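PDB 4UE0: fiber, which forms the adenovirus fibre, whose trimeric carboxy-terminal head domain, the part held here, probably attaches the virion to a receptor on the host cell. Local coordinates for the interface of chains A and B. Coordinates in Å, arbitrary orientation; residue numbers count along the deposited sequence, not the author numbering. Chains: chain A/B, Fiber.

Contact 1: the interface of chains A and B. Residues chain A 33, 35, 118-119; chain B 11, 22-23, 41.
The loop residue A:Arg33, just ahead of strand 34-40, and A:Thr119 on strand 114-120 of chain A meet strands 9-16 and 19-28 of chain B, through B:Ser11, B:Ala22 and B:Leu23, and the loop residue B:Ser41. This is a polar part of the subunit interface in the fibre head trimer, organised by one guanidinium group. A:Arg33 leaves the backbone with CG between N and the carbonyl carbon (chi1 60°) and then runs out straight to NE, which carries its flat end across to chain B. There NH2 of A:Arg33 donates to the hydroxyl OG of B:Ser11 at 3.2 Å, tilted 18° out of the guanidinium plane, and NE adds a weak bond to the same oxygen. Arginine suits the place because its several N-H groups can serve both chains at once: NH1 of A:Arg33 turns back to its own chain and gives a 2.8 Å bond to OG1 of A:Thr119. OG1 of A:Thr119 in turn bonds OG of B:Ser41 at 2.8 Å, a short relay in which small hydroxyl residues can act as donor or acceptor. The methyl CB of B:Ala22 lies against CB of A:Thr119 at 3.5 Å, a small side chain that probably allows this close approach. Above one guanidinium face, toward its rim, sits the carbonyl O of B:Leu23; CD1 of A:Ile35 covers the centre of the opposite face, and the group is thus sandwiched. A water in the guanidinium plane joins NH1 to the carbonyl O of B:Ala22, while another, 2.7 Å from NH2 of A:Arg33, bridges it to OG of B:Ser11.

Contact 2: the interface of chains A and B. Residues chain A 71, 73, 85; chain B 75-77, 83, 110, 112.
The direct polar link is made by A:Tyr71, whose phenol OH shares a 2.8 Å hydrogen bond with the hydroxyl OG1 of B:Thr75. Tyrosine fits because its long, flat side chain, with CG anti to the backbone N (chi1 176°), reaches across the trimer interface and still ends in a polar group. B:Thr75 is held within its own chain: its backbone N donates to OG of B:Ser112 at 2.9 Å. A water extends this network, bonded at 2.7 Å both to OG of B:Ser112 and to OG of A:Ser73, two short hydroxyl side chains that it links across the interface. The backbone N of B:Ser112, a polar group, lies at the edge of the tyrosine ring, in its plane.

Apolar contacts line parts of the tyrosine's edge. CE2 of A:Tyr71 packs against CB of B:Ser112 at 3.7 Å. CE1 touches CB of B:Gln77, whose amide is turned 81° from the ring, while the bent side chain of B:Met110 brings CG up to CB of A:Tyr71. Farther along, the methyls CG2 of A:Thr85 and CG2 of B:Ile83 meet at 3.8 Å, their branched side chains crossing at about a right angle, as suits beta-strand residues that must fill an interface.

In the fold, both chains contribute strands 70-77 and 83-93, though with different residues, and chain B adds the loop before strand 114-120.

Contact 1: the interface of chains A and B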
ATOM      1  N   ARG A  33     -11.760 -18.058   1.424  1.00 36.85           N
ATOM      2  CA  ARG A  33     -12.065 -16.905   0.591  1.00 26.65           C
ATOM      3  C   ARG A  33     -11.251 -16.942  -0.713  1.00 30.33           C
ATOM      4  O   ARG A  33     -10.254 -17.681  -0.810  1.00 27.58           O
ATOM      5  CB  ARG A  33     -11.733 -15.613   1.359  1.00 27.12           C
ATOM      6  CG  ARG A  33     -10.264 -15.484   1.787  1.00 27.32           C
ATOM      7  CD  ARG A  33      -9.948 -14.048   2.238  1.00 25.93           C
ATOM      8  NE  ARG A  33      -8.579 -13.873   2.743  1.00 26.83           N
ATOM      9  CZ  ARG A  33      -7.967 -12.700   2.947  1.00 23.53           C
ATOM     10  NH1 ARG A  33      -8.554 -11.553   2.661  1.00 20.17           N
ATOM     11  NH2 ARG A  33      -6.720 -12.681   3.431  1.00 26.54           N
ATOM     12  N   ILE A  35      -9.135 -14.083  -2.871  1.00 17.11           N
ATOM     13  CA  ILE A  35      -8.636 -12.711  -2.876  1.00 16.37           C
ATOM     14  C   ILE A  35      -8.280 -12.328  -4.321  1.00 17.31           C
ATOM     15  O   ILE A  35      -7.611 -13.088  -5.033  1.00 19.22           O
ATOM     16  CB  ILE A  35      -7.390 -12.540  -2.009  1.00 16.61           C
ATOM     17  CG1 ILE A  35      -7.577 -13.207  -0.661  1.00 17.84           C
ATOM     18  CG2 ILE A  35      -7.098 -11.068  -1.834  1.00 17.97           C
ATOM     19  CD1 ILE A  35      -6.285 -13.317   0.129  1.00 20.64           C
ATOM     20  N   ILE A 118      -9.843  -7.161  -3.175  1.00 11.77           N
ATOM     21  CA  ILE A 118     -11.210  -7.559  -2.866  1.00 11.29           C
ATOM     22  C   ILE A 118     -11.185  -9.009  -2.407  1.00 12.42           C
ATOM     23  O   ILE A 118     -10.565  -9.851  -3.044  1.00 14.08           O
ATOM     24  CB  ILE A 118     -12.117  -7.401  -4.093  1.00 12.30           C
ATOM     25  CG1 ILE A 118     -12.413  -5.940  -4.359  1.00 12.82           C
ATOM     26  CG2 ILE A 118     -13.443  -8.132  -3.879  1.00 15.22           C
ATOM     27  CD1 ILE A 118     -13.150  -5.655  -5.647  1.00 14.20           C
ATOM     28  N   THR A 119     -11.900  -9.289  -1.319  1.00 13.63           N
ATOM     29  CA  THR A 119     -12.169 -10.668  -0.913  1.00 14.37           C
ATOM     30  C   THR A 119     -13.602 -11.076  -1.237  1.00 16.30           C
ATOM     31  O   THR A 119     -14.547 -10.343  -0.936  1.00 18.10           O
ATOM     32  CB  THR A 119     -11.956 -10.826   0.596  1.00 15.84           C
ATOM     33  OG1 THR A 119     -10.566 -10.714   0.858  1.00 15.78           O
ATOM     34  CG2 THR A 119     -12.500 -12.159   1.102  1.00 17.96           C
TER
ATOM     35  N   SER B  11      -6.135 -16.360   7.281  1.00 16.89           N
ATOM     36  CA  SER B  11      -7.158 -15.390   6.933  1.00 16.59           C
ATOM     37  C   SER B  11      -8.233 -15.417   7.997  1.00 17.48           C
ATOM     38  O   SER B  11      -8.439 -16.429   8.676  1.00 20.97           O
ATOM     39  CB  SER B  11      -7.818 -15.734   5.588  1.00 21.59           C
ATOM     40  OG  SER B  11      -6.860 -15.703   4.559  1.00 27.98           O
ATOM     41  N   ALA B  22     -12.294  -8.550   5.728  1.00 11.59           N
ATOM     42  CA  ALA B  22     -11.522  -9.741   5.464  1.00 11.90           C
ATOM     43  C   ALA B  22     -10.044  -9.425   5.671  1.00 11.35           C
ATOM     44  O   ALA B  22      -9.445  -8.654   4.935  1.00 12.27           O
ATOM     45  CB  ALA B  22     -11.778 -10.227   4.051  1.00 13.54           C
ATOM     46  N   LEU B  23      -9.466 -10.052   6.676  1.00 11.56           N
ATOM     47  CA  LEU B  23      -8.076  -9.874   7.088  1.00 11.18           C
ATOM     48  C   LEU B  23      -7.219 -11.051   6.682  1.00 11.41           C
ATOM     49  O   LEU B  23      -7.665 -12.200   6.684  1.00 13.10           O
ATOM     50  CB  LEU B  23      -8.001  -9.801   8.602  1.00 13.36           C
ATOM     51  CG  LEU B  23      -8.765  -8.636   9.193  1.00 14.60           C
ATOM     52  CD1 LEU B  23      -8.870  -8.797  10.699  1.00 16.69           C
ATOM     53  CD2 LEU B  23      -8.130  -7.315   8.881  1.00 15.05           C
ATOM     54  N   SER B  41      -8.722  -6.388   3.058  1.00  9.37           N
ATOM     55  CA  SER B  41      -9.314  -6.043   1.766  1.00  9.58           C
ATOM     56  C   SER B  41     -10.191  -4.785   1.896  1.00  9.28           C
ATOM     57  O   SER B  41     -10.544  -4.382   3.013  1.00 10.26           O
ATOM     58  CB  SER B  41     -10.101  -7.205   1.175  1.00 10.45           C
ATOM     59  OG  SER B  41      -9.246  -8.258   0.793  1.00 12.96           O
TER
HETATM   60  O   HOH W   1      -6.974  -9.381   3.312  1.00 23.81           O
HETATM   61  O   HOH W   2      -4.588 -14.354   3.508  1.00 34.22           O

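Contact 2: the interface of chains A and B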
ATOM      1  N   TYR A  71     -11.222  -0.236  -5.281  1.00 10.54           N
ATOM      2  CA  TYR A  71     -10.959   1.121  -4.810  1.00 10.20           C
ATOM      3  C   TYR A  71      -9.610   1.139  -4.098  1.00  9.69           C
ATOM      4  O   TYR A  71      -9.379   0.410  -3.147  1.00 11.07           O
ATOM      5  CB  TYR A  71     -12.088   1.642  -3.865  1.00 10.40           C
ATOM      6  CG  TYR A  71     -11.742   2.993  -3.317  1.00  9.96           C
ATOM      7  CD1 TYR A  71     -11.708   4.131  -4.143  1.00 10.06           C
ATOM      8  CD2 TYR A  71     -11.293   3.124  -2.031  1.00  9.87           C
ATOM      9  CE1 TYR A  71     -11.245   5.336  -3.690  1.00 10.36           C
ATOM     10  CE2 TYR A  71     -10.838   4.343  -1.546  1.00 10.69           C
ATOM     11  CZ  TYR A  71     -10.763   5.448  -2.390  1.00 10.02           C
ATOM     12  OH  TYR A  71     -10.258   6.646  -1.958  1.00 11.41           O
ATOM     13  N   SER A  73      -5.946   4.135  -3.425  1.00  9.92           N
ATOM     14  CA  SER A  73      -5.522   5.519  -3.472  1.00 10.18           C
ATOM     15  C   SER A  73      -4.082   5.615  -3.920  1.00  9.04           C
ATOM     16  O   SER A  73      -3.314   4.645  -3.841  1.00 10.05           O
ATOM     17  CB  SER A  73      -5.701   6.250  -2.147  1.00 15.11           C
ATOM     18  OG  SER A  73      -4.760   5.781  -1.207  1.00 20.59           O
ATOM     19  N   THR A  85      -3.664  13.484  -2.647  1.00 10.84           N
ATOM     20  CA  THR A  85      -4.133  12.096  -2.625  1.00 11.01           C
ATOM     21  C   THR A  85      -5.327  11.953  -3.558  1.00 10.31           C
ATOM     22  O   THR A  85      -6.234  12.777  -3.553  1.00 12.11           O
ATOM     23  CB  THR A  85      -4.500  11.681  -1.202  1.00 11.51           C
ATOM     24  OG1 THR A  85      -3.366  11.865  -0.358  1.00 11.67           O
ATOM     25  CG2 THR A  85      -4.912  10.230  -1.137  1.00 11.80           C
TER
ATOM     26  N   THR B  75      -8.189   5.059   2.927  1.00  9.54           N
ATOM     27  CA  THR B  75      -8.928   6.226   2.479  1.00  9.57           C
ATOM     28  C   THR B  75     -10.365   5.864   2.181  1.00  9.08           C
ATOM     29  O   THR B  75     -10.723   4.714   1.937  1.00  9.39           O
ATOM     30  CB  THR B  75      -8.302   6.856   1.201  1.00 10.08           C
ATOM     31  OG1 THR B  75      -8.449   5.967   0.093  1.00 11.54           O
ATOM     32  CG2 THR B  75      -6.838   7.280   1.390  1.00 11.53           C
ATOM     33  N   GLN B  76     -11.182   6.923   2.126  1.00  9.32           N
ATOM     34  CA  GLN B  76     -12.503   6.910   1.481  1.00  9.52           C
ATOM     35  C   GLN B  76     -12.587   8.093   0.523  1.00  9.38           C
ATOM     36  O   GLN B  76     -12.091   9.172   0.810  1.00 10.22           O
ATOM     37  CB  GLN B  76     -13.631   7.044   2.467  1.00 10.16           C
ATOM     38  CG  GLN B  76     -13.835   5.829   3.350  1.00 10.45           C
ATOM     39  CD  GLN B  76     -14.996   5.997   4.315  1.00 10.32           C
ATOM     40  OE1 GLN B  76     -14.987   6.925   5.125  1.00 11.43           O
ATOM     41  NE2 GLN B  76     -16.015   5.148   4.215  1.00 11.33           N
ATOM     42  N   GLN B  77     -13.205   7.836  -0.625  1.00  9.66           N
ATOM     43  CA  GLN B  77     -13.540   8.873  -1.583  1.00 10.46           C
ATOM     44  C   GLN B  77     -14.941   9.393  -1.255  1.00  9.66           C
ATOM     45  O   GLN B  77     -15.907   8.659  -1.358  1.00 10.85           O
ATOM     46  CB  GLN B  77     -13.442   8.336  -3.007  1.00  9.97           C
ATOM     47  CG  GLN B  77     -13.806   9.378  -4.034  1.00 10.81           C
ATOM     48  CD  GLN B  77     -13.512   8.915  -5.414  1.00 11.09           C
ATOM     49  OE1 GLN B  77     -12.422   8.452  -5.706  1.00 11.49           O
ATOM     50  NE2 GLN B  77     -14.466   9.068  -6.303  1.00 14.83           N
ATOM     51  N   ILE B  83     -10.775  13.162  -0.938  1.00 10.81           N
ATOM     52  CA  ILE B  83     -10.311  11.949  -0.302  1.00  9.97           C
ATOM     53  C   ILE B  83      -9.998  12.220   1.161  1.00  9.57           C
ATOM     54  O   ILE B  83      -9.252  13.159   1.473  1.00 10.77           O
ATOM     55  CB  ILE B  83      -9.042  11.397  -0.998  1.00 10.34           C
ATOM     56  CG1 ILE B  83      -9.260  11.236  -2.511  1.00 11.59           C
ATOM     57  CG2 ILE B  83      -8.674  10.068  -0.367  1.00 11.65           C
ATOM     58  CD1 ILE B  83     -10.446  10.390  -2.923  1.00 11.36           C
ATOM     59  N   MET B 110     -16.910   2.888   0.182  1.00 10.68           N
ATOM     60  CA  MET B 110     -15.818   1.917   0.251  1.00 10.74           C
ATOM     61  C   MET B 110     -14.591   2.517   0.925  1.00 10.06           C
ATOM     62  O   MET B 110     -14.212   3.664   0.669  1.00 10.80           O
ATOM     63  CB  MET B 110     -15.435   1.458  -1.150  1.00 11.04           C
ATOM     64  CG  MET B 110     -14.662   0.131  -1.167  1.00 11.89           C
ATOM     65  SD  MET B 110     -15.624  -1.297  -0.659  1.00 13.93           S
ATOM     66  CE  MET B 110     -16.736  -1.463  -2.056  1.00 15.82           C
ATOM     67  N   SER B 112     -10.493   1.808   1.231  1.00  9.10           N
ATOM     68  CA  SER B 112      -9.447   1.109   0.513  1.00  9.39           C
ATOM     69  C   SER B 112      -8.804  -0.008   1.336  1.00  9.58           C
ATOM     70  O   SER B 112      -8.683   0.081   2.559  1.00 10.87           O
ATOM     71  CB  SER B 112      -8.369   2.092   0.032  1.00 10.39           C
ATOM     72  OG  SER B 112      -7.838   2.834   1.089  1.00 14.49           O
TER
HETATM   73  O   HOH W   3      -5.451   3.896   0.544  1.00 26.77           O

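Contact 1 and contact 2 are centred about 18 Å apart, measured between the means of their C-alpha atoms, and are separate parts of one interface between neighbouring subunits. They share no residues. In chain B, contact 2 takes in the loop leading to strand 114-120, the strand whose chain A copy serves contact 1. Because the interface is not an exact two-fold, each subunit offers different surfaces to its two neighbours, as closure of a three-subunit ring requires. The arginine-centred network and the tyrosine-centred packing probably fix the relative orientation of adjacent subunits of the head together.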